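Long-range contact in putative cell adhesion protein (Parabacteroides distasonis, PDB 3LIU), which probably serves as a fimbrillin of the FimA/Mfa1 family, a building block of cell-surface pili involved in adhesion: residues S195-A206 and T307-L318. Residues are numbered along the deposited sequence; the frame is centred on the assembly and turned at random.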
loop_
_atom_site.group_PDB
_atom_site.type_symbol
_atom_site.label_atom_id
_atom_site.label_comp_id
_atom_site.label_asym_id
_atom_site.label_seq_id
_atom_site.Cartn_x
_atom_site.Cartn_y
_atom_site.Cartn_z
ATOM N N SER A 195 14.860 -29.611 13.541
ATOM C CA SER A 195 15.347 -28.502 12.757
ATOM C C SER A 195 16.663 -28.071 13.360
ATOM O O SER A 195 16.768 -28.033 14.569
ATOM C CB SER A 195 14.380 -27.329 12.797
ATOM O OG SER A 195 13.159 -27.647 12.157
ATOM N N LYS A 196 17.659 -27.764 12.525
ATOM C CA LYS A 196 18.947 -27.297 13.005
ATOM C C LYS A 196 19.263 -25.850 12.664
ATOM O O LYS A 196 19.837 -25.163 13.484
ATOM C CB LYS A 196 20.057 -28.200 12.487
ATOM C CG LYS A 196 20.079 -29.560 13.163
ATOM C CD LYS A 196 20.563 -29.503 14.647
ATOM C CE LYS A 196 19.982 -30.673 15.458
ATOM N NZ LYS A 196 20.718 -30.998 16.714
ATOM N N SER A 197 18.920 -25.389 11.469
ATOM C CA SER A 197 19.201 -24.006 11.084
ATOM C C SER A 197 18.426 -23.613 9.836
ATOM O O SER A 197 17.961 -24.469 9.070
ATOM C CB SER A 197 20.686 -23.764 10.827
ATOM O OG SER A 197 21.165 -24.537 9.739
ATOM N N PHE A 198 18.265 -22.313 9.647
ATOM C CA PHE A 198 17.733 -21.780 8.392
ATOM C C PHE A 198 18.495 -20.515 8.105
ATOM O O PHE A 198 18.555 -19.645 8.971
ATOM C CB PHE A 198 16.272 -21.464 8.534
ATOM C CG PHE A 198 15.665 -20.775 7.332
ATOM C CD1 PHE A 198 15.390 -21.482 6.173
ATOM C CD2 PHE A 198 15.346 -19.443 7.376
ATOM C CE1 PHE A 198 14.855 -20.855 5.084
ATOM C CE2 PHE A 198 14.796 -18.818 6.304
ATOM C CZ PHE A 198 14.542 -19.518 5.150
ATOM N N VAL A 199 19.085 -20.435 6.914
ATOM C CA VAL A 199 19.811 -19.255 6.454
ATOM C C VAL A 199 18.974 -18.609 5.355
ATOM O O VAL A 199 18.746 -19.221 4.290
ATOM C CB VAL A 199 21.212 -19.622 5.909
ATOM C CG1 VAL A 199 21.955 -18.365 5.496
ATOM C CG2 VAL A 199 22.019 -20.436 6.953
ATOM N N LEU A 200 18.519 -17.383 5.622
ATOM C CA LEU A 200 17.736 -16.615 4.685
ATOM C C LEU A 200 18.569 -16.116 3.491
ATOM O O LEU A 200 19.597 -15.516 3.695
ATOM C CB LEU A 200 17.083 -15.432 5.416
ATOM C CG LEU A 200 16.180 -14.565 4.546
ATOM C CD1 LEU A 200 14.885 -15.363 4.175
ATOM C CD2 LEU A 200 15.873 -13.259 5.287
ATOM N N LYS A 201 18.097 -16.349 2.265
ATOM C CA LYS A 201 18.784 -15.869 1.038
ATOM C C LYS A 201 18.030 -14.768 0.302
ATOM O O LYS A 201 18.655 -13.863 -0.248
ATOM C CB LYS A 201 19.014 -17.016 0.065
ATOM C CG LYS A 201 20.155 -17.981 0.475
ATOM C CD LYS A 201 20.439 -18.984 -0.675
ATOM C CE LYS A 201 21.777 -19.740 -0.532
ATOM N NZ LYS A 201 21.662 -21.230 -0.903
ATOM N N GLU A 202 16.696 -14.838 0.301
ATOM C CA GLU A 202 15.877 -13.896 -0.482
ATOM C C GLU A 202 14.479 -13.743 0.138
ATOM O O GLU A 202 13.932 -14.677 0.735
ATOM C CB GLU A 202 15.756 -14.395 -1.945
ATOM C CG GLU A 202 14.990 -13.468 -2.916
ATOM C CD GLU A 202 15.893 -12.473 -3.646
ATOM O OE1 GLU A 202 17.115 -12.504 -3.420
ATOM O OE2 GLU A 202 15.392 -11.660 -4.459
ATOM N N VAL A 203 13.903 -12.555 -0.018
ATOM C CA VAL A 203 12.521 -12.301 0.308
ATOM C C VAL A 203 11.863 -11.642 -0.896
ATOM O O VAL A 203 12.471 -10.776 -1.547
ATOM C CB VAL A 203 12.411 -11.378 1.541
ATOM C CG1 VAL A 203 10.956 -11.219 1.963
ATOM C CG2 VAL A 203 13.256 -11.936 2.722
ATOM N N PHE A 204 10.657 -12.062 -1.253
ATOM C CA PHE A 204 9.936 -11.369 -2.327
ATOM C C PHE A 204 8.428 -11.411 -2.174
ATOM O O PHE A 204 7.889 -12.190 -1.377
ATOM C CB PHE A 204 10.410 -11.819 -3.744
ATOM C CG PHE A 204 9.884 -13.172 -4.212
ATOM C CD1 PHE A 204 10.418 -14.338 -3.735
ATOM C CD2 PHE A 204 8.873 -13.246 -5.159
ATOM C CE1 PHE A 204 9.967 -15.579 -4.174
ATOM C CE2 PHE A 204 8.397 -14.481 -5.618
ATOM C CZ PHE A 204 8.963 -15.654 -5.138
ATOM N N ILE A 205 7.764 -10.535 -2.930
ATOM C CA ILE A 205 6.325 -10.410 -2.874
ATOM C C ILE A 205 5.714 -10.856 -4.194
ATOM O O ILE A 205 6.284 -10.564 -5.255
ATOM C CB ILE A 205 5.906 -8.934 -2.627
ATOM C CG1 ILE A 205 6.538 -8.395 -1.351
ATOM C CG2 ILE A 205 4.343 -8.792 -2.626
ATOM C CD1 ILE A 205 6.243 -9.160 -0.064
ATOM N N ALA A 206 4.587 -11.568 -4.134
ATOM C CA ALA A 206 3.861 -12.011 -5.358
ATOM C C ALA A 206 2.409 -11.559 -5.252
ATOM O O ALA A 206 1.898 -11.394 -4.158
ATOM C CB ALA A 206 3.944 -13.550 -5.528
ATOM N N THR A 307 -1.964 -11.327 -1.943
ATOM C CA THR A 307 -0.563 -10.937 -1.889
ATOM C C THR A 307 0.201 -11.870 -0.958
ATOM O O THR A 307 -0.264 -12.146 0.162
ATOM C CB THR A 307 -0.448 -9.497 -1.404
ATOM O OG1 THR A 307 -1.152 -8.665 -2.318
ATOM C CG2 THR A 307 0.976 -9.025 -1.300
ATOM N N LEU A 308 1.333 -12.381 -1.464
ATOM C CA LEU A 308 2.171 -13.342 -0.735
ATOM C C LEU A 308 3.480 -12.683 -0.402
ATOM O O LEU A 308 4.027 -11.923 -1.223
ATOM C CB LEU A 308 2.473 -14.607 -1.595
ATOM C CG LEU A 308 1.293 -15.338 -2.238
ATOM C CD1 LEU A 308 1.732 -16.527 -3.093
ATOM C CD2 LEU A 308 0.239 -15.806 -1.222
ATOM N N LEU A 309 3.987 -13.009 0.788
ATOM C CA LEU A 309 5.365 -12.882 1.107
ATOM C C LEU A 309 5.987 -14.256 1.043
ATOM O O LEU A 309 5.539 -15.210 1.710
ATOM C CB LEU A 309 5.594 -12.214 2.482
ATOM C CG LEU A 309 7.095 -12.047 2.811
ATOM C CD1 LEU A 309 7.417 -10.722 3.475
ATOM C CD2 LEU A 309 7.649 -13.216 3.625
ATOM N N ILE A 310 7.031 -14.363 0.229
ATOM C CA ILE A 310 7.732 -15.624 0.042
ATOM C C ILE A 310 9.210 -15.465 0.399
ATOM O O ILE A 310 9.881 -14.505 -0.068
ATOM C CB ILE A 310 7.596 -16.104 -1.433
ATOM C CG1 ILE A 310 6.127 -16.125 -1.855
ATOM C CG2 ILE A 310 8.233 -17.557 -1.650
ATOM C CD1 ILE A 310 5.879 -16.578 -3.332
ATOM N N VAL A 311 9.714 -16.360 1.263
ATOM C CA VAL A 311 11.136 -16.426 1.588
ATOM C C VAL A 311 11.807 -17.656 0.981
ATOM O O VAL A 311 11.165 -18.698 0.765
ATOM C CB VAL A 311 11.404 -16.356 3.109
ATOM C CG1 VAL A 311 10.584 -15.171 3.746
ATOM C CG2 VAL A 311 11.053 -17.645 3.759
ATOM N N LYS A 312 13.077 -17.475 0.635
ATOM C CA LYS A 312 13.937 -18.548 0.169
ATOM C C LYS A 312 15.168 -18.632 1.051
ATOM O O LYS A 312 15.763 -17.607 1.374
ATOM C CB LYS A 312 14.393 -18.303 -1.255
ATOM C CG LYS A 312 14.953 -19.581 -1.932
ATOM C CD LYS A 312 15.591 -19.331 -3.261
ATOM C CE LYS A 312 16.884 -18.588 -3.115
ATOM N NZ LYS A 312 17.453 -18.328 -4.427
ATOM N N GLY A 313 15.571 -19.855 1.415
ATOM C CA GLY A 313 16.810 -20.048 2.180
ATOM C C GLY A 313 17.205 -21.509 2.284
ATOM O O GLY A 313 16.576 -22.380 1.685
ATOM N N ASP A 314 18.241 -21.780 3.062
ATOM C CA ASP A 314 18.804 -23.125 3.167
ATOM C C ASP A 314 18.389 -23.678 4.505
ATOM O O ASP A 314 18.656 -23.055 5.530
ATOM C CB ASP A 314 20.337 -23.091 3.065
ATOM C CG ASP A 314 20.822 -22.545 1.728
ATOM O OD1 ASP A 314 20.017 -22.414 0.779
ATOM O OD2 ASP A 314 22.012 -22.201 1.647
ATOM N N TYR A 315 17.729 -24.835 4.495
ATOM C CA TYR A 315 17.184 -25.419 5.725
ATOM C C TYR A 315 17.938 -26.689 6.006
ATOM O O TYR A 315 18.092 -27.563 5.135
ATOM C CB TYR A 315 15.681 -25.689 5.578
ATOM C CG TYR A 315 15.067 -26.489 6.710
ATOM C CD1 TYR A 315 14.691 -25.884 7.919
ATOM C CD2 TYR A 315 14.875 -27.848 6.579
ATOM C CE1 TYR A 315 14.131 -26.645 8.959
ATOM C CE2 TYR A 315 14.323 -28.608 7.598
ATOM C CZ TYR A 315 13.953 -28.021 8.773
ATOM O OH TYR A 315 13.431 -28.835 9.745
ATOM N N THR A 316 18.399 -26.794 7.233
ATOM C CA THR A 316 19.167 -27.941 7.677
ATOM C C THR A 316 18.407 -28.668 8.799
ATOM O O THR A 316 17.925 -28.036 9.745
ATOM C CB THR A 316 20.560 -27.461 8.179
ATOM O OG1 THR A 316 21.195 -26.696 7.143
ATOM C CG2 THR A 316 21.428 -28.630 8.585
ATOM N N TYR A 317 18.313 -29.993 8.689
ATOM C CA TYR A 317 17.646 -30.799 9.700
ATOM C C TYR A 317 18.439 -32.072 9.976
ATOM O O TYR A 317 19.284 -32.474 9.183
ATOM C CB TYR A 317 16.244 -31.150 9.247
ATOM C CG TYR A 317 16.210 -31.963 7.979
ATOM C CD1 TYR A 317 16.438 -31.361 6.737
ATOM C CD2 TYR A 317 15.924 -33.328 8.017
ATOM C CE1 TYR A 317 16.382 -32.094 5.581
ATOM C CE2 TYR A 317 15.897 -34.082 6.863
ATOM C CZ TYR A 317 16.126 -33.468 5.646
ATOM O OH TYR A 317 16.118 -34.213 4.482
ATOM N N LEU A 318 18.170 -32.675 11.128
ATOM C CA LEU A 318 18.779 -33.954 11.519
ATOM C C LEU A 318 17.691 -34.999 11.559
ATOM O O LEU A 318 16.850 -34.975 12.452
ATOM C CB LEU A 318 19.451 -33.854 12.884
ATOM C CG LEU A 318 20.210 -35.112 13.333
ATOM C CD1 LEU A 318 21.411 -35.414 12.412
ATOM C CD2 LEU A 318 20.673 -34.908 14.756
HETATM O O HOH W 1 20.595 -24.093 7.066
#
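The ring of Phe198 fills the hollow left by Gly313: its CE1 lies 3.6 Å from Gly313 CA, on the face where a side chain at Gly313 would collide with the ring. CG swings anti to the backbone N (chi1 174°), laying the ring across the partner strand, with Tyr315 CB at its edge. This antiparallel pairing thus exemplifies how a bump on one strand meets a gap in the next. Farther along the same face, Leu200 CD1 presses against Val311 CB at 3.8 Å, and Val203 CG1 meets Leu309 CD1. In the other direction, past Phe198, the Tyr315 hydroxyl donates to Ser195 OG (2.7 Å), which lies in the ring plane. On the opposite face Ile310 sets its CB over the Phe204 ring, a CH-pi contact 4.1 Å from the centroid. Two classic beta bulges interrupt the register; at one, Lys201 N and Glu202 N both bond to Lys312 O. The bulge turns Lys201 toward the partner strand, where its NZ forms a salt bridge to both carboxylate oxygens of Asp314, on their syn lone pairs, 2.6 Å from OD1. An asparagine in place of Asp314 would probably leave the Lys201 ammonium without its charge partner in this pairing. Asn330 of strand 326-336, the next strand beyond 308-319, also bonds to both groups, while Phe198, Val311 and Tyr315 pack against strand 358-366 and Leu200 against strand 172-185, two strands paired in parallel.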